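Local coordinates for Lactamase_B domain-containing protein (PDB 6XFR) that probably hydrolyses beta-lactam antibiotics to substituted beta-amino acids as a zinc-dependent B1-type metallo-beta-lactamase, at residues Leu36-Thr40 and Asn66-Pro70; Met87-Gln91 and Lys112-Asp116; Gln6-Val10 and His20-Lys24. The contacts are given in a common frame with arbitrary orientation. Residues are numbered along the deposited sequence.

Interaction 1. Residues Leu36-Thr40 and Asn66-Pro70; sequences LIVST and NLKQP
A strand packs against the C-terminal end of a helix here, between sheet and helix in one αβ half of the αβ/βα sandwich of the metallo-beta-lactamase fold: strand 30-40 contributes Leu36-Thr40, and the end of helix 53-67 with the turn after it contributes Asn66-Pro70. The helix is the crossover of a beta-alpha-beta unit joining strands 43-47 and 71-75 of the same sheet. Leu36-Thr40 runs extended, and its side chains alternate. Ile37 and Ser39 direct their CA-to-CB bonds toward the helix end; Val38 and Thr40 point away and touch Gln130 of the second sheet. The nearest CA pair is Ser39 CA and Leu67 CA, 7.3 Å apart. Lys68 leaves the helix with positive phi (42°/48°), a left-handed conformation that turns the chain back, and Gln69 follows extended (-148°/154°), so Leu67 and Gln69 both face the strand.

The apolar part is small. Leu67 (chi1 m, chi2 p) brings CD2 to 4.0 Å from CG2 of Ile37 (m, t), which also lies against Leu59, Trp62 and Ile63 of the helix. The polar part rests on Gln69, whose p, t side chain lays its amide along the strand. Ser39 OG (chi1 t) donates to Gln69 OE1 at 2.6 Å, joining the turn to the strand, while the Thr40 hydroxyl bonds within the turn that follows, to Gly43 O and Glu42 N. A zinc ion lies about 3 Å from the Gln69 side chain at nearest atoms. The other half of the amide reaches the backbone, with Gln69 NE2 donating to Thr40 O at 3.1 Å and an N-H...O angle of 146°.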
ATOM      1  N   LEU B  36     -12.418  -4.195  -0.787  1.00 31.26           N
ATOM      2  CA  LEU B  36     -11.709  -5.259  -0.082  1.00 24.85           C
ATOM      3  C   LEU B  36     -12.347  -6.609  -0.364  1.00 30.21           C
ATOM      4  O   LEU B  36     -13.564  -6.723  -0.568  1.00 24.26           O
ATOM      5  CB  LEU B  36     -11.725  -5.062   1.427  1.00 23.91           C
ATOM      6  CG  LEU B  36     -10.908  -3.960   2.065  1.00 26.94           C
ATOM      7  CD1 LEU B  36     -10.913  -4.158   3.597  1.00 22.07           C
ATOM      8  CD2 LEU B  36      -9.509  -3.994   1.500  1.00 26.95           C
ATOM      9  N   ILE B  37     -11.499  -7.633  -0.355  1.00 33.64           N
ATOM     10  CA  ILE B  37     -11.919  -9.022  -0.194  1.00 32.91           C
ATOM     11  C   ILE B  37     -11.253  -9.526   1.070  1.00 31.81           C
ATOM     12  O   ILE B  37     -10.075  -9.246   1.301  1.00 31.87           O
ATOM     13  CB  ILE B  37     -11.526  -9.904  -1.391  1.00 35.10           C
ATOM     14  CG1 ILE B  37     -11.631  -9.128  -2.701  1.00 30.10           C
ATOM     15  CG2 ILE B  37     -12.346 -11.193  -1.388  1.00 37.25           C
ATOM     16  CD1 ILE B  37     -11.096  -9.876  -3.870  1.00 27.07           C
ATOM     17  N   VAL B  38     -12.024 -10.189   1.919  1.00 27.45           N
ATOM     18  CA  VAL B  38     -11.512 -10.825   3.125  1.00 25.42           C
ATOM     19  C   VAL B  38     -11.844 -12.309   3.099  1.00 35.99           C
ATOM     20  O   VAL B  38     -13.009 -12.698   2.932  1.00 41.60           O
ATOM     21  CB  VAL B  38     -12.032 -10.126   4.388  1.00 22.46           C
ATOM     22  CG1 VAL B  38     -11.407 -10.761   5.618  1.00 23.99           C
ATOM     23  CG2 VAL B  38     -11.610  -8.668   4.307  1.00 32.22           C
ATOM     24  N   SER B  39     -10.810 -13.129   3.263  1.00 27.82           N
ATOM     25  CA  SER B  39     -10.950 -14.577   3.283  1.00 29.47           C
ATOM     26  C   SER B  39     -11.080 -15.045   4.724  1.00 25.63           C
ATOM     27  O   SER B  39     -10.362 -14.561   5.601  1.00 30.50           O
ATOM     28  CB  SER B  39      -9.755 -15.251   2.601  1.00 31.46           C
ATOM     29  OG  SER B  39     -10.027 -16.628   2.381  1.00 38.18           O
ATOM     30  N   THR B  40     -12.034 -15.934   4.979  1.00 27.53           N
ATOM     31  CA  THR B  40     -12.255 -16.470   6.320  1.00 30.15           C
ATOM     32  C   THR B  40     -12.290 -17.979   6.208  1.00 32.06           C
ATOM     33  O   THR B  40     -12.230 -18.541   5.109  1.00 31.51           O
ATOM     34  CB  THR B  40     -13.542 -15.939   7.007  1.00 31.92           C
ATOM     35  OG1 THR B  40     -14.675 -16.694   6.586  1.00 33.56           O
ATOM     36  CG2 THR B  40     -13.798 -14.473   6.677  1.00 30.13           C
ATOM     37  N   ASN B  66      -9.032 -18.350  -7.093  1.00 41.92           N
ATOM     38  CA  ASN B  66      -7.891 -18.208  -6.199  1.00 42.64           C
ATOM     39  C   ASN B  66      -8.225 -18.454  -4.729  1.00 45.15           C
ATOM     40  O   ASN B  66      -7.481 -19.148  -4.037  1.00 52.13           O
ATOM     41  CB  ASN B  66      -7.287 -16.817  -6.383  1.00 42.58           C
ATOM     42  CG  ASN B  66      -7.013 -16.509  -7.842  1.00 49.49           C
ATOM     43  OD1 ASN B  66      -7.583 -15.595  -8.418  1.00 54.75           O
ATOM     44  ND2 ASN B  66      -6.170 -17.303  -8.453  1.00 50.35           N
ATOM     45  N   LEU B  67      -9.344 -17.953  -4.233  1.00 40.73           N
ATOM     46  CA  LEU B  67      -9.767 -18.306  -2.889  1.00 37.10           C
ATOM     47  C   LEU B  67     -10.549 -19.610  -2.851  1.00 43.01           C
ATOM     48  O   LEU B  67     -10.708 -20.181  -1.770  1.00 44.77           O
ATOM     49  CB  LEU B  67     -10.645 -17.209  -2.295  1.00 36.18           C
ATOM     50  CG  LEU B  67      -9.963 -15.977  -1.718  1.00 37.96           C
ATOM     51  CD1 LEU B  67      -9.046 -15.405  -2.717  1.00 33.14           C
ATOM     52  CD2 LEU B  67     -11.047 -14.948  -1.336  1.00 34.75           C
ATOM     53  N   LYS B  68     -11.065 -20.068  -3.998  1.00 46.49           N
ATOM     54  CA  LYS B  68     -11.842 -21.305  -4.110  1.00 40.79           C
ATOM     55  C   LYS B  68     -12.829 -21.459  -2.945  1.00 43.36           C
ATOM     56  O   LYS B  68     -12.916 -22.514  -2.312  1.00 42.01           O
ATOM     57  CB  LYS B  68     -10.912 -22.517  -4.204  1.00 45.33           C
ATOM     58  CG  LYS B  68      -9.720 -22.318  -5.165  1.00 46.10           C
ATOM     59  CD  LYS B  68      -8.637 -23.295  -4.899  1.00 48.47           C
ATOM     60  CE  LYS B  68      -8.601 -24.341  -6.014  1.00 66.69           C
ATOM     61  NZ  LYS B  68      -9.880 -25.153  -6.181  1.00 65.73           N
ATOM     62  N   GLN B  69     -13.580 -20.388  -2.656  1.00 39.60           N
ATOM     63  CA  GLN B  69     -14.646 -20.403  -1.653  1.00 40.22           C
ATOM     64  C   GLN B  69     -15.765 -19.447  -2.065  1.00 45.60           C
ATOM     65  O   GLN B  69     -15.527 -18.511  -2.842  1.00 42.61           O
ATOM     66  CB  GLN B  69     -14.121 -20.041  -0.250  1.00 35.58           C
ATOM     67  CG  GLN B  69     -13.874 -18.558   0.003  1.00 36.42           C
ATOM     68  CD  GLN B  69     -12.941 -18.272   1.189  1.00 39.70           C
ATOM     69  OE1 GLN B  69     -12.265 -17.239   1.220  1.00 35.52           O
ATOM     70  NE2 GLN B  69     -12.911 -19.185   2.172  1.00 38.22           N
ATOM     71  N   PRO B  70     -17.000 -19.682  -1.612  1.00 40.16           N
ATOM     72  CA  PRO B  70     -18.088 -18.759  -1.943  1.00 34.93           C
ATOM     73  C   PRO B  70     -18.005 -17.451  -1.166  1.00 33.07           C
ATOM     74  O   PRO B  70     -17.450 -17.378  -0.064  1.00 31.49           O
ATOM     75  CB  PRO B  70     -19.349 -19.549  -1.564  1.00 32.91           C
ATOM     76  CG  PRO B  70     -18.904 -20.524  -0.570  1.00 36.94           C
ATOM     77  CD  PRO B  70     -17.509 -20.909  -0.974  1.00 42.27           C
TER

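Interaction 2. Residues Met87-Gln91 and Lys112-Asp116; sequences MEAVQ and KGTPD
Gln91 spends both amide hydrogens on the loop 112-116. Its NE2 donates to Thr114 O at 2.9 Å (164°) and to Asp116 OD1 at 3.1 Å (154°), with the two acceptors about 120° apart around the nitrogen. An m, t side chain carries the amide there. Asp116 OD1 also accepts from Val97 N, so one oxygen serves two donors. Met87-Gln91 is a single helical turn closed by Gln91 N to Met87 O at 2.7 Å. In this metallo-beta-lactamase fold it follows the zinc-ligand segment His78, His80, Asp82; the loop leads from helix 101-109 into strand 117-119. CA atoms approach at Glu88 and Gly113 (6.6 Å) and at Gln91 and Asp116 (8.5 Å). Buried Met87 (chi1 t, chi2 t) runs toward the loop backbone, SD lying 4.0 Å from Pro115 N. Glu88 OE2 stays 4.1 Å from Gly113 N. Lys112 leads away from the helix, its NZ in a long, weak ion pair with Asp81 OD2.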
ATOM      1  N   MET B  87     -23.992  -4.717  -7.672  1.00 36.77           N
ATOM      2  CA  MET B  87     -24.884  -5.431  -6.754  1.00 39.47           C
ATOM      3  C   MET B  87     -25.763  -6.441  -7.490  1.00 45.01           C
ATOM      4  O   MET B  87     -25.907  -7.592  -7.057  1.00 35.96           O
ATOM      5  CB  MET B  87     -25.755  -4.434  -5.998  1.00 36.40           C
ATOM      6  CG  MET B  87     -26.985  -5.025  -5.331  1.00 41.29           C
ATOM      7  SD  MET B  87     -27.835  -3.841  -4.243  1.00 45.00           S
ATOM      8  CE  MET B  87     -28.190  -2.479  -5.351  1.00 50.20           C
ATOM      9  N   GLU B  88     -26.415  -6.001  -8.567  1.00 39.90           N
ATOM     10  CA  GLU B  88     -27.215  -6.917  -9.373  1.00 45.21           C
ATOM     11  C   GLU B  88     -26.390  -8.136  -9.788  1.00 45.61           C
ATOM     12  O   GLU B  88     -26.864  -9.278  -9.719  1.00 43.64           O
ATOM     13  CB  GLU B  88     -27.789  -6.170 -10.576  1.00 47.06           C
ATOM     14  CG  GLU B  88     -28.651  -4.983 -10.133  1.00 57.37           C
ATOM     15  CD  GLU B  88     -28.676  -3.803 -11.125  1.00 80.70           C
ATOM     16  OE1 GLU B  88     -27.879  -3.793 -12.100  1.00 87.50           O
ATOM     17  OE2 GLU B  88     -29.499  -2.870 -10.915  1.00 86.96           O
ATOM     18  N   ALA B  89     -25.149  -7.914 -10.238  1.00 49.51           N
ATOM     19  CA  ALA B  89     -24.281  -9.034 -10.583  1.00 44.75           C
ATOM     20  C   ALA B  89     -24.031  -9.940  -9.371  1.00 40.52           C
ATOM     21  O   ALA B  89     -23.982 -11.169  -9.497  1.00 42.42           O
ATOM     22  CB  ALA B  89     -22.973  -8.499 -11.147  1.00 44.32           C
ATOM     23  N   VAL B  90     -23.860  -9.347  -8.192  1.00 37.25           N
ATOM     24  CA  VAL B  90     -23.638 -10.127  -6.978  1.00 36.75           C
ATOM     25  C   VAL B  90     -24.887 -10.927  -6.612  1.00 40.42           C
ATOM     26  O   VAL B  90     -24.812 -12.122  -6.302  1.00 40.90           O
ATOM     27  CB  VAL B  90     -23.196  -9.184  -5.840  1.00 31.64           C
ATOM     28  CG1 VAL B  90     -23.351  -9.828  -4.479  1.00 29.49           C
ATOM     29  CG2 VAL B  90     -21.789  -8.707  -6.069  1.00 31.16           C
ATOM     30  N   GLN B  91     -26.057 -10.281  -6.657  1.00 38.24           N
ATOM     31  CA  GLN B  91     -27.295 -10.910  -6.216  1.00 37.06           C
ATOM     32  C   GLN B  91     -27.747 -12.007  -7.180  1.00 48.73           C
ATOM     33  O   GLN B  91     -28.383 -12.988  -6.766  1.00 41.09           O
ATOM     34  CB  GLN B  91     -28.374  -9.847  -6.102  1.00 39.94           C
ATOM     35  CG  GLN B  91     -28.283  -9.009  -4.856  1.00 46.49           C
ATOM     36  CD  GLN B  91     -29.339  -7.915  -4.824  1.00 40.54           C
ATOM     37  OE1 GLN B  91     -29.762  -7.430  -5.860  1.00 38.29           O
ATOM     38  NE2 GLN B  91     -29.790  -7.551  -3.626  1.00 41.68           N
ATOM     39  N   LYS B 112     -31.035   2.525  -8.133  1.00 59.97           N
ATOM     40  CA  LYS B 112     -30.105   1.424  -7.894  1.00 56.46           C
ATOM     41  C   LYS B 112     -30.872   0.210  -7.355  1.00 52.91           C
ATOM     42  O   LYS B 112     -32.034   0.309  -6.943  1.00 57.80           O
ATOM     43  CB  LYS B 112     -29.012   1.832  -6.899  1.00 56.67           C
ATOM     44  CG  LYS B 112     -28.379   3.222  -7.090  1.00 59.18           C
ATOM     45  CD  LYS B 112     -27.535   3.320  -8.362  1.00 60.85           C
ATOM     46  CE  LYS B 112     -27.170   4.757  -8.665  1.00 64.92           C
ATOM     47  NZ  LYS B 112     -27.133   4.971 -10.134  1.00 70.06           N
ATOM     48  N   GLY B 113     -30.224  -0.953  -7.343  1.00 43.62           N
ATOM     49  CA  GLY B 113     -30.931  -2.111  -6.813  1.00 46.89           C
ATOM     50  C   GLY B 113     -31.397  -1.999  -5.366  1.00 51.05           C
ATOM     51  O   GLY B 113     -31.163  -0.983  -4.707  1.00 57.82           O
ATOM     52  N   THR B 114     -32.025  -3.054  -4.847  1.00 46.67           N
ATOM     53  CA  THR B 114     -32.438  -3.129  -3.451  1.00 44.26           C
ATOM     54  C   THR B 114     -31.586  -4.135  -2.689  1.00 43.57           C
ATOM     55  O   THR B 114     -31.539  -5.323  -3.038  1.00 41.14           O
ATOM     56  CB  THR B 114     -33.909  -3.508  -3.333  1.00 57.21           C
ATOM     57  OG1 THR B 114     -34.646  -2.927  -4.413  1.00 70.74           O
ATOM     58  CG2 THR B 114     -34.459  -3.007  -2.016  1.00 60.94           C
ATOM     59  N   PRO B 115     -30.911  -3.710  -1.641  1.00 33.83           N
ATOM     60  CA  PRO B 115     -30.233  -4.667  -0.766  1.00 31.62           C
ATOM     61  C   PRO B 115     -31.198  -5.729  -0.252  1.00 36.73           C
ATOM     62  O   PRO B 115     -32.405  -5.520  -0.162  1.00 34.35           O
ATOM     63  CB  PRO B 115     -29.754  -3.801   0.398  1.00 33.54           C
ATOM     64  CG  PRO B 115     -29.923  -2.385  -0.054  1.00 42.01           C
ATOM     65  CD  PRO B 115     -30.901  -2.335  -1.134  1.00 33.91           C
ATOM     66  N   ASP B 116     -30.629  -6.879   0.108  1.00 35.54           N
ATOM     67  CA  ASP B 116     -31.370  -7.999   0.679  1.00 32.02           C
ATOM     68  C   ASP B 116     -31.635  -7.826   2.173  1.00 31.64           C
ATOM     69  O   ASP B 116     -32.620  -8.350   2.690  1.00 37.31           O
ATOM     70  CB  ASP B 116     -30.605  -9.317   0.450  1.00 35.51           C
ATOM     71  CG  ASP B 116     -30.329  -9.597  -1.031  1.00 48.27           C
ATOM     72  OD1 ASP B 116     -29.142  -9.598  -1.426  1.00 54.17           O
ATOM     73  OD2 ASP B 116     -31.297  -9.792  -1.813  1.00 56.56           O
TER

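Interaction 3. Residues Gln6-Val10 and His20-Lys24; sequences QQLEV and HTSYK
Tyr23 is the residue most buried by this contact, and Gln6 and Glu9, next in buried area, both meet its ring. Its CA-to-CB bond points toward 6-10, and chi1 is m. Gln6 lies over one face, its CG 3.6 Å from Tyr23 CD1 and its NE2 also above that face; Glu9 CB sits at the ring edge, 3.8 Å from Tyr23 OH. Gln6 is the first modelled residue, and Gln7 after it has unusual backbone angles (132°/-138°) before Leu8-Val10 run extended. These are the two strands of a beta hairpin, 8-14 and 17-25, at the edge of the first mixed sheet of the metallo-beta-lactamase fold, their axes 4.5 Å apart and 162° from parallel. Glu9 and Thr21 form the hydrogen-bonded pair: Glu9 N donates to Thr21 O at 2.8 Å (166°) and Thr21 N to Glu9 O at 2.6 Å (149°). Non-hydrogen-bonded pairs flank it, Leu8 with Ser22 and Val10 with His20 (CA-CA 4.8 and 4.3 Å), and CA-H...O contacts of 3.3 Å link Leu8 CA to Thr21 O and His20 CA to Glu9 O. Leu8, Val10, His20 and Ser22 share the face covered by helix 53-67, where Val10 meets Trp62 and Val10 CG2 lies 4.2 Å from His20 CB. Leu8 CD1 is 3.7 Å from Ser22 OG, whose hydroxyl bonds to Trp51 N. On the face of Glu9, Thr21 OG1 is engaged by His34 ND1. Val10 O, at the sheet edge, accepts from Gln166 NE2 of the second subunit.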
ATOM      1  N   GLN B   6     -10.201  -0.728 -17.900  1.00 81.29           N
ATOM      2  CA  GLN B   6      -9.114  -1.560 -18.420  1.00 79.76           C
ATOM      3  C   GLN B   6      -9.067  -2.911 -17.712  1.00 73.74           C
ATOM      4  O   GLN B   6      -8.127  -3.687 -17.923  1.00 67.28           O
ATOM      5  CB  GLN B   6      -7.770  -0.859 -18.267  1.00 81.49           C
ATOM      6  CG  GLN B   6      -7.049  -1.234 -16.989  1.00 85.13           C
ATOM      7  CD  GLN B   6      -6.018  -0.208 -16.579  1.00 86.62           C
ATOM      8  OE1 GLN B   6      -6.007   0.913 -17.102  1.00 82.67           O
ATOM      9  NE2 GLN B   6      -5.144  -0.579 -15.629  1.00 86.22           N
ATOM     10  N   GLN B   7     -10.074  -3.153 -16.863  1.00 68.94           N
ATOM     11  CA  GLN B   7     -10.325  -4.460 -16.274  1.00 65.96           C
ATOM     12  C   GLN B   7     -10.537  -4.399 -14.767  1.00 62.99           C
ATOM     13  O   GLN B   7     -11.225  -3.509 -14.239  1.00 61.45           O
ATOM     14  CB  GLN B   7      -9.175  -5.419 -16.551  1.00 62.82           C
ATOM     15  CG  GLN B   7      -9.415  -6.333 -17.706  1.00 65.16           C
ATOM     16  CD  GLN B   7      -8.697  -7.640 -17.503  1.00 70.62           C
ATOM     17  OE1 GLN B   7      -7.728  -7.711 -16.725  1.00 65.07           O
ATOM     18  NE2 GLN B   7      -9.168  -8.695 -18.183  1.00 73.11           N
ATOM     19  N   LEU B   8      -9.943  -5.373 -14.078  1.00 47.10           N
ATOM     20  CA  LEU B   8      -9.995  -5.443 -12.637  1.00 42.90           C
ATOM     21  C   LEU B   8      -8.688  -6.025 -12.147  1.00 41.21           C
ATOM     22  O   LEU B   8      -8.185  -6.994 -12.714  1.00 55.20           O
ATOM     23  CB  LEU B   8     -11.168  -6.288 -12.138  1.00 49.18           C
ATOM     24  CG  LEU B   8     -11.166  -6.371 -10.602  1.00 45.10           C
ATOM     25  CD1 LEU B   8     -12.466  -5.831  -9.996  1.00 42.07           C
ATOM     26  CD2 LEU B   8     -10.875  -7.784 -10.139  1.00 38.86           C
ATOM     27  N   GLU B   9      -8.167  -5.460 -11.068  1.00 59.99           N
ATOM     28  CA  GLU B   9      -6.912  -5.904 -10.491  1.00 45.94           C
ATOM     29  C   GLU B   9      -7.094  -6.202  -9.012  1.00 42.14           C
ATOM     30  O   GLU B   9      -7.874  -5.530  -8.326  1.00 41.66           O
ATOM     31  CB  GLU B   9      -5.850  -4.854 -10.679  1.00 52.51           C
ATOM     32  CG  GLU B   9      -4.847  -5.293 -11.651  1.00 76.20           C
ATOM     33  CD  GLU B   9      -4.036  -6.428 -11.071  1.00 91.86           C
ATOM     34  OE1 GLU B   9      -3.061  -6.139 -10.338  1.00 96.66           O
ATOM     35  OE2 GLU B   9      -4.407  -7.610 -11.299  1.00 95.63           O
ATOM     36  N   VAL B  10      -6.404  -7.232  -8.526  1.00 39.98           N
ATOM     37  CA  VAL B  10      -6.493  -7.648  -7.129  1.00 36.85           C
ATOM     38  C   VAL B  10      -5.085  -7.714  -6.547  1.00 39.80           C
ATOM     39  O   VAL B  10      -4.181  -8.316  -7.152  1.00 34.52           O
ATOM     40  CB  VAL B  10      -7.213  -8.996  -6.968  1.00 33.33           C
ATOM     41  CG1 VAL B  10      -7.345  -9.342  -5.500  1.00 31.18           C
ATOM     42  CG2 VAL B  10      -8.557  -8.921  -7.618  1.00 42.18           C
ATOM     43  N   HIS B  20      -9.410  -5.179  -4.264  1.00 29.06           N
ATOM     44  CA  HIS B  20      -9.794  -5.242  -5.660  1.00 30.02           C
ATOM     45  C   HIS B  20      -9.888  -3.821  -6.190  1.00 30.36           C
ATOM     46  O   HIS B  20     -10.306  -2.905  -5.463  1.00 28.62           O
ATOM     47  CB  HIS B  20     -11.113  -6.016  -5.868  1.00 32.54           C
ATOM     48  CG  HIS B  20     -12.322  -5.443  -5.173  1.00 35.37           C
ATOM     49  ND1 HIS B  20     -13.102  -4.446  -5.728  1.00 25.16           N
ATOM     50  CD2 HIS B  20     -12.923  -5.781  -4.002  1.00 29.71           C
ATOM     51  CE1 HIS B  20     -14.098  -4.163  -4.905  1.00 24.84           C
ATOM     52  NE2 HIS B  20     -14.017  -4.957  -3.851  1.00 23.30           N
ATOM     53  N   THR B  21      -9.436  -3.630  -7.438  1.00 27.51           N
ATOM     54  CA  THR B  21      -9.405  -2.305  -8.052  1.00 29.37           C
ATOM     55  C   THR B  21     -10.074  -2.405  -9.409  1.00 32.71           C
ATOM     56  O   THR B  21      -9.660  -3.200 -10.258  1.00 34.97           O
ATOM     57  CB  THR B  21      -7.987  -1.711  -8.182  1.00 30.48           C
ATOM     58  OG1 THR B  21      -7.420  -1.525  -6.882  1.00 28.13           O
ATOM     59  CG2 THR B  21      -8.047  -0.337  -8.849  1.00 32.96           C
ATOM     60  N   SER B  22     -11.127  -1.617  -9.583  1.00 44.85           N
ATOM     61  CA  SER B  22     -11.847  -1.461 -10.838  1.00 46.43           C
ATOM     62  C   SER B  22     -11.313  -0.227 -11.551  1.00 41.64           C
ATOM     63  O   SER B  22     -10.889   0.745 -10.919  1.00 38.96           O
ATOM     64  CB  SER B  22     -13.357  -1.294 -10.575  1.00 43.06           C
ATOM     65  OG  SER B  22     -14.037  -2.510 -10.309  1.00 38.71           O
ATOM     66  N   TYR B  23     -11.357  -0.247 -12.870  1.00 46.51           N
ATOM     67  CA  TYR B  23     -10.871   0.907 -13.602  1.00 51.74           C
ATOM     68  C   TYR B  23     -11.976   1.448 -14.491  1.00 59.45           C
ATOM     69  O   TYR B  23     -12.870   0.716 -14.926  1.00 61.40           O
ATOM     70  CB  TYR B  23      -9.597   0.580 -14.426  1.00 55.21           C
ATOM     71  CG  TYR B  23      -8.429   0.143 -13.558  1.00 53.94           C
ATOM     72  CD1 TYR B  23      -8.054  -1.194 -13.491  1.00 58.25           C
ATOM     73  CD2 TYR B  23      -7.739   1.053 -12.767  1.00 50.87           C
ATOM     74  CE1 TYR B  23      -7.011  -1.617 -12.677  1.00 57.44           C
ATOM     75  CE2 TYR B  23      -6.696   0.643 -11.943  1.00 51.20           C
ATOM     76  CZ  TYR B  23      -6.331  -0.697 -11.903  1.00 55.61           C
ATOM     77  OH  TYR B  23      -5.280  -1.116 -11.105  1.00 54.31           O
ATOM     78  N   LYS B  24     -11.891   2.749 -14.733  1.00 66.42           N
ATOM     79  CA  LYS B  24     -12.708   3.462 -15.694  1.00 68.71           C
ATOM     80  C   LYS B  24     -11.898   4.662 -16.128  1.00 72.37           C
ATOM     81  O   LYS B  24     -11.354   5.374 -15.282  1.00 71.94           O
ATOM     82  CB  LYS B  24     -14.017   3.936 -15.080  1.00 71.13           C
ATOM     83  CG  LYS B  24     -14.988   2.849 -14.839  1.00 72.09           C
ATOM     84  CD  LYS B  24     -16.386   3.327 -15.097  1.00 70.67           C
ATOM     85  CE  LYS B  24     -17.322   2.190 -14.812  1.00 73.49           C
ATOM     86  NZ  LYS B  24     -16.556   0.907 -14.721  1.00 71.94           N
TER

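Interactions 1 and 3 belong to one sheet, in which strands 17-25 and 30-40 are neighbours; their centres lie 17 Å apart, yet they meet: Leu36 N is 3.5 Å from His20 NE2, Ile37 CG1 3.8 Å from His20 CD2 and Ile37 CD1 4.1 Å from Val10 CG1. Interaction 2 touches neither, its centre being 19 Å from interaction 1 and 20 Å from interaction 3. The dinuclear zinc site lies near interactions 2 and 3: Lys112 is about 6 Å from His80, Ser22 about 7 Å from Asp82 and Thr21 about 8 Å from His202. Beside interaction 1, a zinc ion lies about 3 Å from Gln69, and zinc-binding Gln131 about 9 Å from Thr40 (side chains, nearest atoms).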